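Kallikrein-10 (Homo sapiens, PDB 5LPE) is a secreted, zymogen-like serine protease of the kallikrein family that is inhibited by zinc and has a tumour-suppressor role in breast and prostate cancer. Local coordinates at residues L40-C45 and Q198-W203; L96-L101 and S225-V230. All coordinates share one frame; numbering follows the deposited sequence.

Both contacts are buried and start from the same N-terminal barrel, in which strands 38-41 and 97-101 are antiparallel neighbours. Interaction 1 is the more central, with its centre about 5 Å from that of the chain. It joins the two barrels and mixes apolar packing with a zinc-bound histidine of the presumed charge relay system. Interaction 2 lies farther out, about 13 Å from the chain centre. It sets the C-terminal helix on the N-terminal barrel through apolar and aromatic contacts alone. The two meet directly. Thr41 O and Met97 N probably form a hydrogen bond between the strands, and Leu40 packs on Leu98. One apolar layer thus runs from the barrel interface to the helix.

Interaction 1. Residues L40-C45 and Q198-W203; sequences LTAAHC and QGILSW. With ZN (zinc ion), chain F.
Thr41 and Ile200 are matched across the contact, with 6.4 Å between their CA atoms, and Ala42 lies similarly near Ser202. The segments belong to different barrels of the chymotrypsin-like two-barrel fold, so this is packing between sheets. Residues 40-45 leave strand 38-41 and enter a short 3-10 turn, closed by a bond from Cys45 N to Ala42 O. Residues 198-203 remain strand.

Ile200 points toward residues 40-45. Its CG1 lies 3.3 Å from Leu40 CD2, the two side chains crossing at a slant. With chi1 at -63°, its CG2 stands anti to the backbone N and meets the backbone of Thr41 and Ala42, 3.6 Å from Ala42 N.

Beyond this apolar patch lies the active site. His44, Asp95 and Ser187 match the charge relay system of the family. Ala42 CB rests over one face of the His44 ring, near its rim. His44 CE1 approaches Ser202 O obliquely, at 3.4 Å. Ser202 OG hydrogen-bonds to Asp95 OD2, a second-shell bond that probably helps to position this zinc ligand. His44 NE2 is hydrogen-bonded to Ser187. The zinc ion, which Asp92 and Asp95 also bind, is 2.1 Å from His44 ND1.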
ATOM      1  N   LEU A  40      -3.759  -5.891  -3.752  1.00 21.16           N
ATOM      2  CA  LEU A  40      -2.379  -6.120  -3.377  1.00 17.88           C
ATOM      3  C   LEU A  40      -2.094  -5.429  -2.059  1.00 20.97           C
ATOM      4  O   LEU A  40      -2.515  -4.289  -1.833  1.00 23.64           O
ATOM      5  CB  LEU A  40      -1.398  -5.630  -4.432  1.00 18.58           C
ATOM      6  CG  LEU A  40       0.084  -5.877  -4.100  1.00 15.98           C
ATOM      7  CD1 LEU A  40       0.709  -6.962  -4.926  1.00 18.07           C
ATOM      8  CD2 LEU A  40       0.824  -4.618  -4.368  1.00 20.90           C
ATOM      9  N   THR A  41      -1.356  -6.128  -1.205  1.00 21.90           N
ATOM     10  CA  THR A  41      -1.034  -5.655   0.124  1.00 21.12           C
ATOM     11  C   THR A  41       0.261  -6.321   0.574  1.00 22.17           C
ATOM     12  O   THR A  41       0.837  -7.153  -0.132  1.00 21.16           O
ATOM     13  CB  THR A  41      -2.193  -5.945   1.085  1.00 23.43           C
ATOM     14  OG1 THR A  41      -1.876  -5.449   2.392  1.00 25.21           O
ATOM     15  CG2 THR A  41      -2.476  -7.436   1.156  1.00 19.75           C
ATOM     16  N   ALA A  42       0.705  -5.959   1.773  1.00 23.23           N
ATOM     17  CA  ALA A  42       1.920  -6.534   2.323  1.00 23.04           C
ATOM     18  C   ALA A  42       1.670  -7.973   2.745  1.00 23.63           C
ATOM     19  O   ALA A  42       0.630  -8.291   3.322  1.00 23.74           O
ATOM     20  CB  ALA A  42       2.405  -5.704   3.507  1.00 22.49           C
ATOM     21  N   ALA A  43       2.637  -8.848   2.454  1.00 23.46           N
ATOM     22  CA  ALA A  43       2.533 -10.237   2.888  1.00 24.76           C
ATOM     23  C   ALA A  43       2.362 -10.362   4.401  1.00 30.27           C
ATOM     24  O   ALA A  43       1.648 -11.261   4.863  1.00 25.24           O
ATOM     25  CB  ALA A  43       3.755 -11.027   2.431  1.00 23.88           C
ATOM     26  N   HIS A  44       2.974  -9.465   5.196  1.00 31.42           N
ATOM     27  CA  HIS A  44       2.884  -9.608   6.652  1.00 28.34           C
ATOM     28  C   HIS A  44       1.462  -9.474   7.159  1.00 30.50           C
ATOM     29  O   HIS A  44       1.229  -9.684   8.355  1.00 30.13           O
ATOM     30  CB  HIS A  44       3.773  -8.593   7.388  1.00 32.52           C
ATOM     31  CG  HIS A  44       3.242  -7.191   7.387  1.00 34.93           C
ATOM     32  ND1 HIS A  44       3.919  -6.142   6.798  1.00 40.68           N
ATOM     33  CD2 HIS A  44       2.111  -6.661   7.910  1.00 34.93           C
ATOM     34  CE1 HIS A  44       3.218  -5.032   6.948  1.00 39.25           C
ATOM     35  NE2 HIS A  44       2.115  -5.320   7.616  1.00 36.51           N
ATOM     36  N   CYS A  45       0.526  -9.094   6.289  1.00 30.02           N
ATOM     37  CA  CYS A  45      -0.901  -9.041   6.577  1.00 33.85           C
ATOM     38  C   CYS A  45      -1.598 -10.377   6.365  1.00 33.45           C
ATOM     39  O   CYS A  45      -2.825 -10.449   6.510  1.00 33.40           O
ATOM     40  CB  CYS A  45      -1.572  -7.991   5.691  1.00 32.93           C
ATOM     41  SG  CYS A  45      -0.866  -6.342   5.770  1.00 28.47           S
ATOM     42  N   GLN A 198       3.546   3.114  -6.825  1.00 20.83           N
ATOM     43  CA  GLN A 198       4.952   2.777  -6.756  1.00 22.40           C
ATOM     44  C   GLN A 198       5.334   1.924  -5.541  1.00 22.97           C
ATOM     45  O   GLN A 198       6.405   1.307  -5.558  1.00 19.22           O
ATOM     46  CB  GLN A 198       5.781   4.069  -6.814  1.00 25.13           C
ATOM     47  CG  GLN A 198       5.702   4.792  -8.181  1.00 22.34           C
ATOM     48  CD  GLN A 198       6.452   4.057  -9.287  1.00 24.03           C
ATOM     49  OE1 GLN A 198       7.292   3.198  -9.021  1.00 29.11           O
ATOM     50  NE2 GLN A 198       6.143   4.384 -10.524  1.00 23.11           N
ATOM     51  N   GLY A 199       4.480   1.794  -4.524  1.00 18.96           N
ATOM     52  CA  GLY A 199       4.916   1.098  -3.329  1.00 18.27           C
ATOM     53  C   GLY A 199       3.792   0.627  -2.438  1.00 18.73           C
ATOM     54  O   GLY A 199       2.733   1.254  -2.360  1.00 23.54           O
ATOM     55  N   ILE A 200       4.057  -0.452  -1.708  1.00 15.33           N
ATOM     56  CA  ILE A 200       3.200  -0.920  -0.622  1.00 14.78           C
ATOM     57  C   ILE A 200       3.982  -0.830   0.685  1.00 18.23           C
ATOM     58  O   ILE A 200       5.117  -1.302   0.767  1.00 20.42           O
ATOM     59  CB  ILE A 200       2.704  -2.356  -0.870  1.00 18.67           C
ATOM     60  CG1 ILE A 200       1.833  -2.394  -2.131  1.00 20.71           C
ATOM     61  CG2 ILE A 200       1.949  -2.869   0.355  1.00 24.46           C
ATOM     62  CD1 ILE A 200       0.475  -1.830  -1.935  1.00 17.11           C
ATOM     63  N   LEU A 201       3.372  -0.216   1.697  1.00 16.70           N
ATOM     64  CA  LEU A 201       4.047   0.056   2.962  1.00 21.26           C
ATOM     65  C   LEU A 201       4.458  -1.232   3.658  1.00 21.94           C
ATOM     66  O   LEU A 201       3.620  -2.089   3.943  1.00 21.53           O
ATOM     67  CB  LEU A 201       3.124   0.871   3.860  1.00 20.43           C
ATOM     68  CG  LEU A 201       3.634   1.269   5.229  1.00 22.46           C
ATOM     69  CD1 LEU A 201       4.939   2.032   5.128  1.00 23.30           C
ATOM     70  CD2 LEU A 201       2.560   2.098   5.863  1.00 27.96           C
ATOM     71  N   SER A 202       5.753  -1.353   3.946  1.00 21.52           N
ATOM     72  CA  SER A 202       6.290  -2.545   4.593  1.00 26.42           C
ATOM     73  C   SER A 202       6.516  -2.305   6.083  1.00 26.78           C
ATOM     74  O   SER A 202       5.874  -2.963   6.904  1.00 29.06           O
ATOM     75  CB  SER A 202       7.583  -3.016   3.907  1.00 26.96           C
ATOM     76  OG  SER A 202       7.969  -4.319   4.327  1.00 31.11           O
ATOM     77  N   TRP A 203       7.423  -1.392   6.443  1.00 26.69           N
ATOM     78  CA  TRP A 203       7.665  -1.013   7.835  1.00 25.59           C
ATOM     79  C   TRP A 203       8.177   0.422   7.862  1.00 23.69           C
ATOM     80  O   TRP A 203       8.232   1.093   6.835  1.00 21.93           O
ATOM     81  CB  TRP A 203       8.650  -1.967   8.521  1.00 23.78           C
ATOM     82  CG  TRP A 203       9.875  -2.219   7.697  1.00 29.22           C
ATOM     83  CD1 TRP A 203      10.010  -3.106   6.652  1.00 26.76           C
ATOM     84  CD2 TRP A 203      11.141  -1.576   7.834  1.00 27.93           C
ATOM     85  NE1 TRP A 203      11.284  -3.049   6.144  1.00 25.24           N
ATOM     86  CE2 TRP A 203      11.995  -2.116   6.849  1.00 20.79           C
ATOM     87  CE3 TRP A 203      11.634  -0.593   8.694  1.00 25.24           C
ATOM     88  CZ2 TRP A 203      13.293  -1.709   6.703  1.00 22.13           C
ATOM     89  CZ3 TRP A 203      12.922  -0.190   8.545  1.00 24.44           C
ATOM     90  CH2 TRP A 203      13.747  -0.749   7.559  1.00 27.96           C
TER
HETATM   91 ZN    ZN F 304       5.960  -6.523   6.520  1.00 46.36          ZN

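Interaction 2. Residues L96-L101 and S225-V230; sequences LMLLKL and SWINKV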
ATOM      1  N   LEU A  96       4.756  -8.837  -0.010  1.00 30.54           N
ATOM      2  CA  LEU A  96       3.757  -8.535  -1.015  1.00 26.74           C
ATOM      3  C   LEU A  96       2.812  -9.717  -1.012  1.00 24.37           C
ATOM      4  O   LEU A  96       3.250 -10.864  -0.924  1.00 28.06           O
ATOM      5  CB  LEU A  96       4.376  -8.374  -2.402  1.00 24.65           C
ATOM      6  CG  LEU A  96       4.258  -6.999  -3.035  1.00 25.24           C
ATOM      7  CD1 LEU A  96       4.747  -5.963  -2.063  1.00 24.10           C
ATOM      8  CD2 LEU A  96       5.053  -6.987  -4.321  1.00 19.62           C
ATOM      9  N   MET A  97       1.525  -9.445  -1.092  1.00 22.48           N
ATOM     10  CA  MET A  97       0.549 -10.520  -1.109  1.00 20.63           C
ATOM     11  C   MET A  97      -0.575 -10.072  -2.027  1.00 23.97           C
ATOM     12  O   MET A  97      -1.013  -8.915  -1.962  1.00 17.71           O
ATOM     13  CB  MET A  97       0.052 -10.814   0.311  1.00 18.90           C
ATOM     14  CG  MET A  97      -0.955 -11.908   0.432  1.00 23.95           C
ATOM     15  SD  MET A  97      -1.526 -12.168   2.141  1.00 28.18           S
ATOM     16  CE  MET A  97      -2.063 -10.538   2.618  1.00 26.74           C
ATOM     17  N   LEU A  98      -1.010 -10.967  -2.904  1.00 21.46           N
ATOM     18  CA  LEU A  98      -2.123 -10.683  -3.791  1.00 20.03           C
ATOM     19  C   LEU A  98      -3.354 -11.383  -3.237  1.00 22.53           C
ATOM     20  O   LEU A  98      -3.332 -12.597  -2.991  1.00 24.72           O
ATOM     21  CB  LEU A  98      -1.807 -11.092  -5.233  1.00 20.46           C
ATOM     22  CG  LEU A  98      -0.966  -9.990  -5.894  1.00 18.94           C
ATOM     23  CD1 LEU A  98      -0.202 -10.460  -7.105  1.00 19.25           C
ATOM     24  CD2 LEU A  98      -1.851  -8.792  -6.246  1.00 20.21           C
ATOM     25  N   LEU A  99      -4.398 -10.602  -2.982  1.00 23.04           N
ATOM     26  CA  LEU A  99      -5.672 -11.101  -2.489  1.00 22.68           C
ATOM     27  C   LEU A  99      -6.657 -11.167  -3.647  1.00 25.00           C
ATOM     28  O   LEU A  99      -6.887 -10.161  -4.330  1.00 24.76           O
ATOM     29  CB  LEU A  99      -6.211 -10.197  -1.381  1.00 19.88           C
ATOM     30  CG  LEU A  99      -5.425 -10.293  -0.074  1.00 22.99           C
ATOM     31  CD1 LEU A  99      -6.295  -9.944   1.103  1.00 20.24           C
ATOM     32  CD2 LEU A  99      -4.830 -11.678   0.123  1.00 25.99           C
ATOM     33  N   LYS A 100      -7.239 -12.338  -3.870  1.00 23.85           N
ATOM     34  CA  LYS A 100      -8.267 -12.454  -4.889  1.00 26.85           C
ATOM     35  C   LYS A 100      -9.644 -12.234  -4.271  1.00 27.59           C
ATOM     36  O   LYS A 100      -9.974 -12.839  -3.250  1.00 28.26           O
ATOM     37  CB  LYS A 100      -8.206 -13.808  -5.583  1.00 26.69           C
ATOM     38  CG  LYS A 100      -9.022 -13.812  -6.870  1.00 28.54           C
ATOM     39  CD  LYS A 100      -9.667 -15.149  -7.100  1.00 31.78           C
ATOM     40  CE  LYS A 100      -9.813 -15.419  -8.578  1.00 33.19           C
ATOM     41  NZ  LYS A 100     -10.343 -14.233  -9.265  1.00 39.70           N
ATOM     42  N   LEU A 101     -10.444 -11.370  -4.888  1.00 25.86           N
ATOM     43  CA  LEU A 101     -11.804 -11.141  -4.411  1.00 31.26           C
ATOM     44  C   LEU A 101     -12.749 -12.250  -4.881  1.00 30.20           C
ATOM     45  O   LEU A 101     -12.678 -12.721  -6.022  1.00 29.88           O
ATOM     46  CB  LEU A 101     -12.320  -9.775  -4.873  1.00 29.39           C
ATOM     47  CG  LEU A 101     -11.503  -8.543  -4.474  1.00 32.02           C
ATOM     48  CD1 LEU A 101     -12.259  -7.240  -4.761  1.00 26.67           C
ATOM     49  CD2 LEU A 101     -11.077  -8.622  -3.017  1.00 25.51           C
ATOM     50  N   SER A 225       6.600  -8.526 -13.051  1.00 19.53           N
ATOM     51  CA  SER A 225       6.562  -9.865 -13.627  1.00 21.03           C
ATOM     52  C   SER A 225       5.647 -10.775 -12.827  1.00 24.68           C
ATOM     53  O   SER A 225       4.761 -11.431 -13.384  1.00 27.38           O
ATOM     54  CB  SER A 225       7.970 -10.457 -13.697  1.00 23.27           C
ATOM     55  OG  SER A 225       8.755  -9.787 -14.670  1.00 32.09           O
ATOM     56  N   TRP A 226       5.850 -10.823 -11.509  1.00 27.95           N
ATOM     57  CA  TRP A 226       5.038 -11.677 -10.648  1.00 24.59           C
ATOM     58  C   TRP A 226       3.598 -11.184 -10.576  1.00 24.41           C
ATOM     59  O   TRP A 226       2.670 -11.980 -10.705  1.00 26.03           O
ATOM     60  CB  TRP A 226       5.666 -11.755  -9.250  1.00 20.53           C
ATOM     61  CG  TRP A 226       4.844 -12.477  -8.242  1.00 23.24           C
ATOM     62  CD1 TRP A 226       4.658 -13.826  -8.151  1.00 23.01           C
ATOM     63  CD2 TRP A 226       4.107 -11.897  -7.157  1.00 23.76           C
ATOM     64  NE1 TRP A 226       3.843 -14.122  -7.085  1.00 28.22           N
ATOM     65  CE2 TRP A 226       3.489 -12.955  -6.458  1.00 26.80           C
ATOM     66  CE3 TRP A 226       3.900 -10.591  -6.718  1.00 21.29           C
ATOM     67  CZ2 TRP A 226       2.676 -12.742  -5.347  1.00 22.31           C
ATOM     68  CZ3 TRP A 226       3.097 -10.388  -5.607  1.00 25.37           C
ATOM     69  CH2 TRP A 226       2.494 -11.458  -4.940  1.00 23.09           C
ATOM     70  N   ILE A 227       3.388  -9.871 -10.394  1.00 26.46           N
ATOM     71  CA  ILE A 227       2.035  -9.351 -10.168  1.00 28.21           C
ATOM     72  C   ILE A 227       1.139  -9.631 -11.367  1.00 25.91           C
ATOM     73  O   ILE A 227      -0.021 -10.024 -11.219  1.00 26.13           O
ATOM     74  CB  ILE A 227       2.071  -7.848  -9.842  1.00 19.59           C
ATOM     75  CG1 ILE A 227       2.752  -7.609  -8.510  1.00 20.18           C
ATOM     76  CG2 ILE A 227       0.653  -7.273  -9.795  1.00 19.57           C
ATOM     77  CD1 ILE A 227       2.658  -6.183  -8.060  1.00 14.70           C
ATOM     78  N   ASN A 228       1.658  -9.426 -12.568  1.00 26.54           N
ATOM     79  CA  ASN A 228       0.862  -9.699 -13.751  1.00 33.55           C
ATOM     80  C   ASN A 228       0.609 -11.185 -13.917  1.00 37.81           C
ATOM     81  O   ASN A 228      -0.407 -11.579 -14.507  1.00 40.48           O
ATOM     82  CB  ASN A 228       1.552  -9.115 -14.982  1.00 34.32           C
ATOM     83  CG  ASN A 228       1.276  -7.639 -15.135  1.00 36.84           C
ATOM     84  OD1 ASN A 228       0.152  -7.187 -14.897  1.00 31.14           O
ATOM     85  ND2 ASN A 228       2.300  -6.872 -15.512  1.00 37.49           N
ATOM     86  N   LYS A 229       1.496 -12.020 -13.378  1.00 33.88           N
ATOM     87  CA  LYS A 229       1.371 -13.455 -13.583  1.00 34.34           C
ATOM     88  C   LYS A 229       0.314 -14.072 -12.673  1.00 33.14           C
ATOM     89  O   LYS A 229      -0.451 -14.930 -13.124  1.00 48.50           O
ATOM     90  CB  LYS A 229       2.726 -14.139 -13.393  1.00 38.27           C
ATOM     91  CG  LYS A 229       2.683 -15.632 -13.673  1.00 48.93           C
ATOM     92  CD  LYS A 229       4.061 -16.187 -13.982  1.00 56.46           C
ATOM     93  CE  LYS A 229       4.802 -16.648 -12.722  1.00 60.29           C
ATOM     94  NZ  LYS A 229       6.266 -16.809 -13.007  1.00 55.77           N
ATOM     95  N   VAL A 230       0.226 -13.660 -11.408  1.00 25.34           N
ATOM     96  CA  VAL A 230      -0.802 -14.268 -10.562  1.00 33.51           C
ATOM     97  C   VAL A 230      -2.171 -13.684 -10.892  1.00 34.47           C
ATOM     98  O   VAL A 230      -3.172 -14.408 -10.933  1.00 30.36           O
ATOM     99  CB  VAL A 230      -0.461 -14.162  -9.048  1.00 24.48           C
ATOM    100  CG1 VAL A 230       0.909 -13.564  -8.794  1.00 26.50           C
ATOM    101  CG2 VAL A 230      -1.507 -13.427  -8.281  1.00 24.06           C
TER
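Trp226 and Leu98 meet tip to tip where the C-terminal helix of the chymotrypsin-like fold lies against the N-terminal barrel. The segment axes of strand 97-101 and helix 225-230 are 10.0 Å apart at their closest and run nearly parallel, at 18°. The contact is wholly apolar and aromatic.

Trp226 comes first along the helix. Its CG is anti to the backbone N (chi1 174°), and this lays the indole against the strand. Leu98 CD1 sits over one face of the indole in a CH-pi contact, 3.9 Å from the centroid of the six-membered ring and 24° off its normal. Trp226 CH2 and CZ3 are both 3.6 Å from Leu98 CD1. Met97 CA lies instead at the ring edge, near the plane, 4.4 Å from Trp226 CH2. Leu96 slides past the indole in the opposite direction, its CB 4.0 Å from Trp226 CZ3. Outside the two segments, the indole also meets His76 edge-to-face and touches Pro77. An alanine here would probably open a gap between helix and strand, leaving Leu98 CD1 without its aromatic face and His76 without its ring partner.

Ile227 adds backbone as well as side chain. Its CA lies 4.0 Å from Leu98 CD1, and its CG2 is a little farther from the same methyl.

Val230 follows one turn after Trp226, with its N bonded to Trp226 O. Its CG1 lies over the same indole face that takes Leu98 CD1, toward the rim. Val230 also touches Trp38 of the neighbouring strand 38-41, as Leu98 does. One leucine methyl is therefore held among three residues spread over little more than one helical turn. Val230 CG2 lies 3.4 Å from Leu98 CD1 and a little farther from Leu98 CB.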